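Local coordinates for proton-dependent oligopeptide transporter family protein (Xanthomonas campestris, PDB 6EI3) that probably carries small peptides across the bacterial inner membrane, driven by the proton gradient, as a POT-family member of the major facilitator superfamily, at residues Y76-I79 with I80-L84. Numbering follows the deposited sequence.
Sequences YTTI and IWFSL. With 78M ((2S)-2,3-dihydroxypropyl(7Z)-pentadec-7-enoate), chain B.
With chi1 at 175°, Y76 sends CG away from its own N and beside its carbonyl carbon, which carries the ring to I80, one helical turn on. I80 CG1 sits 3.9 Å from the centroid of the Y76 ring, 28° off its normal, a CH-pi contact in which the beta-branched chain, with few rotamers on a helix, holds its methylene over the aromatic face. The next pair, T77 and W81, run side by side and share the glycerol head of a bound monoacylglycerol (78M). In T77, chi1 of -63° sets OG1 beside the backbone N and sends CG2 to the edge of the indole, 3.7 Å from W81 CD1. OG1 of T77 thereby meets the terminal hydroxyl O21 of 78M at 2.7 Å, while W81 NE1 donates to the adjoining hydroxyl O19 of 78M at 3.0 Å. Threonine gives a hydroxyl to the glycerol and a methyl to the indole; tryptophan adds an N-H to a broad apolar surface, over the rim of one face of which lies L84 CD1, itself 3.8 Å from C2 of the 78M acyl chain. T78 and F82 also lie side by side, T78 CG2 3.6 Å from F82 CD2, with T78 O at the ring edge. S83 doubles the helical bond to I79: its OG and N both donate to I79 O, each at 2.8 Å, from opposite faces of the carbonyl plane. The chemistry thus gives the lipid two hydrogen bonds at its glycerol and hydrocarbon along its chain, consistent with a helix at the membrane interface; Y76 and I80 touch both lipid and helix 168-188, while the buried hydroxyls of T78 and S83 are satisfied within helix 62-95, by G74 O and I79 O.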
ATOM      1  N   TYR A  76      13.270 -18.578   3.460  1.00 24.32           N
ATOM      2  CA  TYR A  76      13.055 -19.537   2.366  1.00 25.30           C
ATOM      3  C   TYR A  76      11.743 -20.323   2.502  1.00 28.95           C
ATOM      4  O   TYR A  76      10.956 -20.361   1.553  1.00 27.27           O
ATOM      5  CB  TYR A  76      14.231 -20.532   2.191  1.00 26.64           C
ATOM      6  CG  TYR A  76      13.903 -21.570   1.141  1.00 28.39           C
ATOM      7  CD1 TYR A  76      13.927 -21.248  -0.216  1.00 30.79           C
ATOM      8  CD2 TYR A  76      13.461 -22.839   1.501  1.00 29.61           C
ATOM      9  CE1 TYR A  76      13.548 -22.176  -1.188  1.00 31.55           C
ATOM     10  CE2 TYR A  76      13.093 -23.779   0.540  1.00 30.56           C
ATOM     11  CZ  TYR A  76      13.147 -23.444  -0.806  1.00 36.71           C
ATOM     12  OH  TYR A  76      12.768 -24.351  -1.755  1.00 33.88           O
ATOM     13  N   THR A  77      11.557 -21.005   3.651  1.00 25.64           N
ATOM     14  CA  THR A  77      10.371 -21.843   3.909  1.00 26.15           C
ATOM     15  C   THR A  77       9.075 -21.028   3.874  1.00 28.40           C
ATOM     16  O   THR A  77       8.088 -21.477   3.307  1.00 26.98           O
ATOM     17  CB  THR A  77      10.555 -22.596   5.237  1.00 32.18           C
ATOM     18  OG1 THR A  77      11.685 -23.452   5.092  1.00 29.92           O
ATOM     19  CG2 THR A  77       9.328 -23.428   5.641  1.00 31.63           C
ATOM     20  N   THR A  78       9.090 -19.852   4.487  1.00 26.33           N
ATOM     21  CA  THR A  78       7.931 -18.969   4.569  1.00 26.07           C
ATOM     22  C   THR A  78       7.547 -18.492   3.165  1.00 27.83           C
ATOM     23  O   THR A  78       6.367 -18.564   2.807  1.00 26.85           O
ATOM     24  CB  THR A  78       8.207 -17.846   5.574  1.00 29.28           C
ATOM     25  OG1 THR A  78       8.692 -18.440   6.778  1.00 28.42           O
ATOM     26  CG2 THR A  78       6.956 -17.020   5.892  1.00 26.39           C
ATOM     27  N   ILE A  79       8.550 -18.105   2.343  1.00 23.97           N
ATOM     28  CA  ILE A  79       8.306 -17.682   0.961  1.00 22.64           C
ATOM     29  C   ILE A  79       7.646 -18.810   0.182  1.00 27.57           C
ATOM     30  O   ILE A  79       6.644 -18.570  -0.491  1.00 28.02           O
ATOM     31  CB  ILE A  79       9.569 -17.115   0.215  1.00 24.56           C
ATOM     32  CG1 ILE A  79      10.000 -15.760   0.828  1.00 23.91           C
ATOM     33  CG2 ILE A  79       9.242 -16.936  -1.311  1.00 23.69           C
ATOM     34  CD1 ILE A  79      11.482 -15.325   0.517  1.00 26.61           C
ATOM     35  N   ILE A  80       8.202 -20.022   0.270  1.00 26.60           N
ATOM     36  CA  ILE A  80       7.694 -21.201  -0.435  1.00 28.87           C
ATOM     37  C   ILE A  80       6.223 -21.486  -0.101  1.00 36.28           C
ATOM     38  O   ILE A  80       5.420 -21.660  -1.016  1.00 35.40           O
ATOM     39  CB  ILE A  80       8.617 -22.444  -0.195  1.00 33.21           C
ATOM     40  CG1 ILE A  80       9.855 -22.408  -1.110  1.00 33.93           C
ATOM     41  CG2 ILE A  80       7.862 -23.785  -0.356  1.00 35.86           C
ATOM     42  CD1 ILE A  80       9.629 -22.674  -2.664  1.00 32.20           C
ATOM     43  N   TRP A  81       5.876 -21.510   1.203  1.00 35.84           N
ATOM     44  CA  TRP A  81       4.520 -21.838   1.632  1.00 37.11           C
ATOM     45  C   TRP A  81       3.516 -20.748   1.312  1.00 35.43           C
ATOM     46  O   TRP A  81       2.421 -21.073   0.875  1.00 34.44           O
ATOM     47  CB  TRP A  81       4.485 -22.259   3.106  1.00 38.74           C
ATOM     48  CG  TRP A  81       4.956 -23.675   3.270  1.00 43.12           C
ATOM     49  CD1 TRP A  81       6.154 -24.085   3.778  1.00 46.88           C
ATOM     50  CD2 TRP A  81       4.310 -24.858   2.765  1.00 44.79           C
ATOM     51  NE1 TRP A  81       6.258 -25.455   3.700  1.00 48.18           N
ATOM     52  CE2 TRP A  81       5.139 -25.956   3.083  1.00 50.51           C
ATOM     53  CE3 TRP A  81       3.091 -25.100   2.099  1.00 46.97           C
ATOM     54  CZ2 TRP A  81       4.785 -27.278   2.773  1.00 51.60           C
ATOM     55  CZ3 TRP A  81       2.744 -26.408   1.785  1.00 50.09           C
ATOM     56  CH2 TRP A  81       3.582 -27.481   2.126  1.00 51.86           C
ATOM     57  N   PHE A  82       3.882 -19.469   1.482  1.00 29.77           N
ATOM     58  CA  PHE A  82       2.990 -18.378   1.101  1.00 27.80           C
ATOM     59  C   PHE A  82       2.820 -18.351  -0.425  1.00 29.59           C
ATOM     60  O   PHE A  82       1.719 -18.095  -0.891  1.00 28.28           O
ATOM     61  CB  PHE A  82       3.499 -17.028   1.613  1.00 28.23           C
ATOM     62  CG  PHE A  82       3.026 -16.688   3.005  1.00 30.08           C
ATOM     63  CD1 PHE A  82       1.743 -16.198   3.222  1.00 32.69           C
ATOM     64  CD2 PHE A  82       3.857 -16.864   4.099  1.00 33.04           C
ATOM     65  CE1 PHE A  82       1.309 -15.864   4.508  1.00 34.51           C
ATOM     66  CE2 PHE A  82       3.421 -16.530   5.389  1.00 36.91           C
ATOM     67  CZ  PHE A  82       2.148 -16.033   5.586  1.00 34.48           C
ATOM     68  N   SER A  83       3.898 -18.649  -1.195  1.00 24.87           N
ATOM     69  CA  SER A  83       3.825 -18.668  -2.665  1.00 23.91           C
ATOM     70  C   SER A  83       2.913 -19.784  -3.183  1.00 28.81           C
ATOM     71  O   SER A  83       2.233 -19.586  -4.182  1.00 28.97           O
ATOM     72  CB  SER A  83       5.214 -18.772  -3.288  1.00 24.64           C
ATOM     73  OG  SER A  83       5.966 -17.608  -2.988  1.00 28.41           O
ATOM     74  N   LEU A  84       2.883 -20.935  -2.508  1.00 27.31           N
ATOM     75  CA  LEU A  84       2.014 -22.052  -2.897  1.00 28.44           C
ATOM     76  C   LEU A  84       0.540 -21.708  -2.601  1.00 32.75           C
ATOM     77  O   LEU A  84      -0.339 -22.063  -3.382  1.00 32.80           O
ATOM     78  CB  LEU A  84       2.419 -23.347  -2.173  1.00 29.04           C
ATOM     79  CG  LEU A  84       3.705 -24.033  -2.629  1.00 33.50           C
ATOM     80  CD1 LEU A  84       4.157 -25.058  -1.588  1.00 34.92           C
ATOM     81  CD2 LEU A  84       3.540 -24.700  -3.987  1.00 36.11           C
TER
HETATM   82  O21 78M B 601      11.600 -25.276   3.065  1.00 82.45           O
HETATM   83  C20 78M B 601      10.820 -26.303   3.660  1.00 84.56           C
HETATM   84  C18 78M B 601       9.521 -26.498   2.912  1.00 84.27           C
HETATM   85  O19 78M B 601       8.606 -27.243   3.723  1.00 84.47           O
HETATM   86  C17 78M B 601       9.721 -27.195   1.589  1.00 85.40           C
HETATM   87  O2  78M B 601       8.440 -27.134   0.917  1.00 85.15           O
HETATM   88  C1  78M B 601       8.393 -27.516  -0.365  1.00 85.89           C
HETATM   89  O1  78M B 601       9.364 -27.810  -1.015  1.00 88.17           O
HETATM   90  C2  78M B 601       6.975 -27.544  -0.867  1.00 83.44           C
HETATM   91  C3  78M B 601       6.817 -27.795  -2.366  1.00 81.11           C
HETATM   92  C4  78M B 601       7.241 -26.616  -3.235  1.00 76.80           C
HETATM   93  C5  78M B 601       6.902 -26.779  -4.707  1.00 75.30           C
HETATM   94  C6  78M B 601       7.625 -25.794  -5.620  1.00 72.80           C
HETATM   95  C7  78M B 601       7.022 -25.680  -6.990  1.00 72.15           C
HETATM   96  C8  78M B 601       7.246 -26.435  -8.060  1.00 73.78           C
HETATM   97  C9  78M B 601       8.154 -27.629  -8.194  1.00 75.89           C
HETATM   98  C10 78M B 601       8.190 -28.194  -9.621  1.00 76.85           C
HETATM   99  C11 78M B 601       9.098 -27.429 -10.577  1.00 76.73           C
HETATM  100  C12 78M B 601       8.788 -27.640 -12.053  1.00 78.17           C
HETATM  101  C13 78M B 601       9.819 -27.029 -12.999  1.00 79.16           C
HETATM  102  C15 78M B 601       8.591 -25.631 -14.766  1.00 76.49           C
HETATM  103  C14 78M B 601       9.372 -26.905 -14.453  1.00 79.25           C